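Local coordinates for protein glutamyl-tRNA synthetase (Methanothermobacter thermautotrophicus, PDB 3AII) that probably attaches glutamate to tRNA in two steps, first activating it with ATP to glutamyl-adenylate and then transferring it to the acceptor end, at residues A[440-449]-A[491-499]. Residues are numbered along the deposited sequence; the frame is centred on the assembly and turned at random.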
loop_
_atom_site.group_PDB
_atom_site.type_symbol
_atom_site.label_atom_id
_atom_site.label_comp_id
_atom_site.label_asym_id
_atom_site.label_seq_id
_atom_site.Cartn_x
_atom_site.Cartn_y
_atom_site.Cartn_z
ATOM N N LEU A 440 -20.140 1.491 -34.341
ATOM C CA LEU A 440 -21.006 0.417 -33.875
ATOM C C LEU A 440 -22.130 0.244 -34.870
ATOM O O LEU A 440 -22.822 1.205 -35.205
ATOM C CB LEU A 440 -21.600 0.772 -32.521
ATOM C CG LEU A 440 -20.585 0.988 -31.398
ATOM C CD1 LEU A 440 -21.268 1.212 -30.069
ATOM C CD2 LEU A 440 -19.679 -0.211 -31.308
ATOM N N GLU A 441 -22.307 -0.982 -35.342
ATOM C CA GLU A 441 -23.307 -1.259 -36.350
ATOM C C GLU A 441 -24.548 -1.886 -35.710
ATOM O O GLU A 441 -24.539 -3.059 -35.330
ATOM C CB GLU A 441 -22.738 -2.190 -37.420
ATOM C CG GLU A 441 -21.473 -1.683 -38.100
ATOM C CD GLU A 441 -21.741 -0.686 -39.213
ATOM O OE1 GLU A 441 -22.923 -0.290 -39.415
ATOM O OE2 GLU A 441 -20.757 -0.306 -39.897
ATOM N N LEU A 442 -25.609 -1.100 -35.588
ATOM C CA LEU A 442 -26.868 -1.609 -35.065
ATOM C C LEU A 442 -27.667 -2.206 -36.226
ATOM O O LEU A 442 -28.037 -1.492 -37.162
ATOM C CB LEU A 442 -27.644 -0.462 -34.411
ATOM C CG LEU A 442 -29.093 -0.801 -34.067
ATOM C CD1 LEU A 442 -29.120 -1.864 -32.987
ATOM C CD2 LEU A 442 -29.860 0.450 -33.639
ATOM N N ARG A 443 -27.909 -3.514 -36.183
ATOM C CA ARG A 443 -28.527 -4.210 -37.324
ATOM C C ARG A 443 -29.847 -4.861 -36.955
ATOM O O ARG A 443 -30.774 -4.912 -37.773
ATOM C CB ARG A 443 -27.595 -5.289 -37.889
ATOM C CG ARG A 443 -26.443 -4.770 -38.722
ATOM C CD ARG A 443 -25.584 -5.920 -39.233
ATOM N NE ARG A 443 -26.311 -6.788 -40.158
ATOM C CZ ARG A 443 -25.808 -7.894 -40.696
ATOM N NH1 ARG A 443 -24.571 -8.275 -40.401
ATOM N NH2 ARG A 443 -26.541 -8.623 -41.530
ATOM N N GLY A 444 -29.922 -5.399 -35.742
ATOM C CA GLY A 444 -31.157 -6.001 -35.264
ATOM C C GLY A 444 -31.161 -6.284 -33.773
ATOM O O GLY A 444 -32.009 -5.777 -33.046
ATOM N N GLU A 445 -30.210 -7.090 -33.311
ATOM C CA GLU A 445 -30.163 -7.469 -31.901
ATOM C C GLU A 445 -29.069 -6.711 -31.159
ATOM O O GLU A 445 -28.023 -6.395 -31.729
ATOM C CB GLU A 445 -29.912 -8.972 -31.750
ATOM C CG GLU A 445 -31.120 -9.843 -32.098
ATOM C CD GLU A 445 -30.801 -11.319 -31.993
ATOM O OE1 GLU A 445 -29.744 -11.735 -32.515
ATOM O OE2 GLU A 445 -31.606 -12.061 -31.392
ATOM N N VAL A 446 -29.319 -6.429 -29.888
ATOM C CA VAL A 446 -28.311 -5.800 -29.035
ATOM C C VAL A 446 -28.253 -6.490 -27.690
ATOM O O VAL A 446 -29.198 -7.176 -27.282
ATOM C CB VAL A 446 -28.607 -4.305 -28.778
ATOM C CG1 VAL A 446 -28.647 -3.532 -30.067
ATOM C CG2 VAL A 446 -29.938 -4.124 -27.994
ATOM N N TYR A 447 -27.135 -6.309 -26.997
ATOM C CA TYR A 447 -27.062 -6.663 -25.590
ATOM C C TYR A 447 -27.217 -5.405 -24.750
ATOM O O TYR A 447 -26.531 -4.403 -24.990
ATOM C CB TYR A 447 -25.714 -7.315 -25.276
ATOM C CG TYR A 447 -25.536 -8.702 -25.856
ATOM C CD1 TYR A 447 -24.766 -8.901 -26.993
ATOM C CD2 TYR A 447 -26.098 -9.815 -25.233
ATOM C CE1 TYR A 447 -24.579 -10.170 -27.519
ATOM C CE2 TYR A 447 -25.919 -11.091 -25.753
ATOM C CZ TYR A 447 -25.150 -11.259 -26.890
ATOM O OH TYR A 447 -24.953 -12.521 -27.410
ATOM N N LEU A 448 -28.130 -5.434 -23.782
ATOM C CA LEU A 448 -28.250 -4.344 -22.816
ATOM C C LEU A 448 -27.856 -4.827 -21.432
ATOM O O LEU A 448 -28.090 -5.986 -21.088
ATOM C CB LEU A 448 -29.685 -3.819 -22.734
ATOM C CG LEU A 448 -30.331 -3.260 -23.990
ATOM C CD1 LEU A 448 -31.717 -2.684 -23.655
ATOM C CD2 LEU A 448 -29.456 -2.195 -24.587
ATOM N N PRO A 449 -27.269 -3.939 -20.625
ATOM C CA PRO A 449 -26.944 -4.323 -19.246
ATOM C C PRO A 449 -28.218 -4.663 -18.498
ATOM O O PRO A 449 -29.149 -3.861 -18.484
ATOM C CB PRO A 449 -26.294 -3.063 -18.662
ATOM C CG PRO A 449 -26.725 -1.939 -19.562
ATOM C CD PRO A 449 -26.929 -2.536 -20.923
ATOM N N ILE A 491 -28.782 4.565 -22.112
ATOM C CA ILE A 491 -28.277 3.253 -21.751
ATOM C C ILE A 491 -27.169 2.854 -22.718
ATOM O O ILE A 491 -27.260 3.100 -23.928
ATOM C CB ILE A 491 -29.403 2.170 -21.691
ATOM C CG1 ILE A 491 -28.902 0.912 -20.962
ATOM C CG2 ILE A 491 -29.911 1.824 -23.075
ATOM C CD1 ILE A 491 -30.017 -0.070 -20.591
ATOM N N HIS A 492 -26.111 2.248 -22.185
ATOM C CA HIS A 492 -25.069 1.727 -23.066
ATOM C C HIS A 492 -25.529 0.382 -23.607
ATOM O O HIS A 492 -26.507 -0.196 -23.111
ATOM C CB HIS A 492 -23.691 1.663 -22.381
ATOM C CG HIS A 492 -23.657 0.850 -21.123
ATOM N ND1 HIS A 492 -24.290 1.241 -19.966
ATOM C CD2 HIS A 492 -23.012 -0.307 -20.827
ATOM C CE1 HIS A 492 -24.063 0.348 -19.016
ATOM N NE2 HIS A 492 -23.290 -0.601 -19.515
ATOM N N TRP A 493 -24.851 -0.097 -24.638
ATOM C CA TRP A 493 -25.353 -1.221 -25.427
ATOM C C TRP A 493 -24.241 -1.787 -26.303
ATOM O O TRP A 493 -23.250 -1.107 -26.588
ATOM C CB TRP A 493 -26.553 -0.774 -26.287
ATOM C CG TRP A 493 -26.170 0.298 -27.271
ATOM C CD1 TRP A 493 -25.978 1.632 -27.009
ATOM C CD2 TRP A 493 -25.875 0.112 -28.653
ATOM N NE1 TRP A 493 -25.609 2.289 -28.173
ATOM C CE2 TRP A 493 -25.533 1.374 -29.187
ATOM C CE3 TRP A 493 -25.883 -0.998 -29.503
ATOM C CZ2 TRP A 493 -25.184 1.545 -30.536
ATOM C CZ3 TRP A 493 -25.548 -0.822 -30.838
ATOM C CH2 TRP A 493 -25.208 0.443 -31.339
ATOM N N VAL A 494 -24.396 -3.043 -26.706
ATOM C CA VAL A 494 -23.427 -3.712 -27.565
ATOM C C VAL A 494 -24.141 -4.427 -28.719
ATOM O O VAL A 494 -25.063 -5.208 -28.486
ATOM C CB VAL A 494 -22.614 -4.749 -26.767
ATOM C CG1 VAL A 494 -21.565 -5.395 -27.667
ATOM C CG2 VAL A 494 -21.942 -4.093 -25.537
ATOM N N PRO A 495 -23.727 -4.160 -29.970
ATOM C CA PRO A 495 -24.296 -4.879 -31.117
ATOM C C PRO A 495 -24.115 -6.382 -30.929
ATOM O O PRO A 495 -23.021 -6.827 -30.584
ATOM C CB PRO A 495 -23.443 -4.400 -32.300
ATOM C CG PRO A 495 -22.866 -3.089 -31.878
ATOM C CD PRO A 495 -22.738 -3.138 -30.368
ATOM N N ALA A 496 -25.160 -7.166 -31.158
ATOM C CA ALA A 496 -25.079 -8.590 -30.835
ATOM C C ALA A 496 -24.076 -9.343 -31.710
ATOM O O ALA A 496 -23.397 -10.265 -31.239
ATOM C CB ALA A 496 -26.447 -9.231 -30.927
ATOM N N GLU A 497 -23.983 -8.954 -32.976
ATOM C CA GLU A 497 -23.226 -9.729 -33.955
ATOM C C GLU A 497 -21.737 -9.799 -33.639
ATOM O O GLU A 497 -21.075 -10.804 -33.916
ATOM C CB GLU A 497 -23.427 -9.166 -35.365
ATOM C CG GLU A 497 -24.804 -9.445 -35.956
ATOM C CD GLU A 497 -25.868 -8.424 -35.563
ATOM O OE1 GLU A 497 -25.588 -7.500 -34.766
ATOM O OE2 GLU A 497 -27.001 -8.550 -36.070
ATOM N N SER A 498 -21.210 -8.730 -33.057
ATOM C CA SER A 498 -19.763 -8.601 -32.900
ATOM C C SER A 498 -19.291 -8.508 -31.448
ATOM O O SER A 498 -18.116 -8.266 -31.196
ATOM C CB SER A 498 -19.284 -7.380 -33.672
ATOM O OG SER A 498 -19.963 -6.219 -33.219
ATOM N N ALA A 499 -20.209 -8.733 -30.516
ATOM C CA ALA A 499 -19.943 -8.646 -29.090
ATOM C C ALA A 499 -18.883 -9.650 -28.652
ATOM O O ALA A 499 -18.838 -10.779 -29.164
ATOM C CB ALA A 499 -21.235 -8.887 -28.325
HETATM O O HOH W 1 -23.829 -5.487 -35.924
HETATM O O HOH W 2 -27.366 -5.575 -34.229
HETATM O O HOH W 3 -29.293 -8.904 -35.197
HETATM O O HOH W 4 -24.267 -12.518 -29.835
#
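Y447 and V494 pair their backbones in both directions: Y447 N reaches V494 O at 2.8 Å, nearly straight at 171°, and V494 N returns to Y447 O at 3.1 Å. They join antiparallel strands 445-449 and 489-495 in a β-barrel of the anticodon-binding region, as in GlnRS and the archaeal and eukaryotic GluRS. Two residues along each strand, past the non-hydrogen-bonded pair V446 and P495, A496 N gives a third bond to E445 O, coming from above the carbonyl plane. E497, bent at chi2 (85°), folds its carboxylate back over the turn after strand 437-442; its OE1 accepts hydrogen bonds from two waters, one bridging to E441 O and the other to R443 N and E445 O. The small side chains of A496 and A499 let the Y447 ring lie close, CE1 being 3.7 Å from A499 CB. On the buried side the broad indole of W493 receives L440 CD1 over one face, while V446 CG1 and L442 CB approach W493 CE3 and CH2 obliquely; W493 NE1 donates to I461 O. An alanine in place of W493 would probably open a gap among L440, L442 and V446 and leave I461 O without this donor. At the far end P449 CG sits over the H492 ring in a CH-pi contact, 3.8 Å from its centroid.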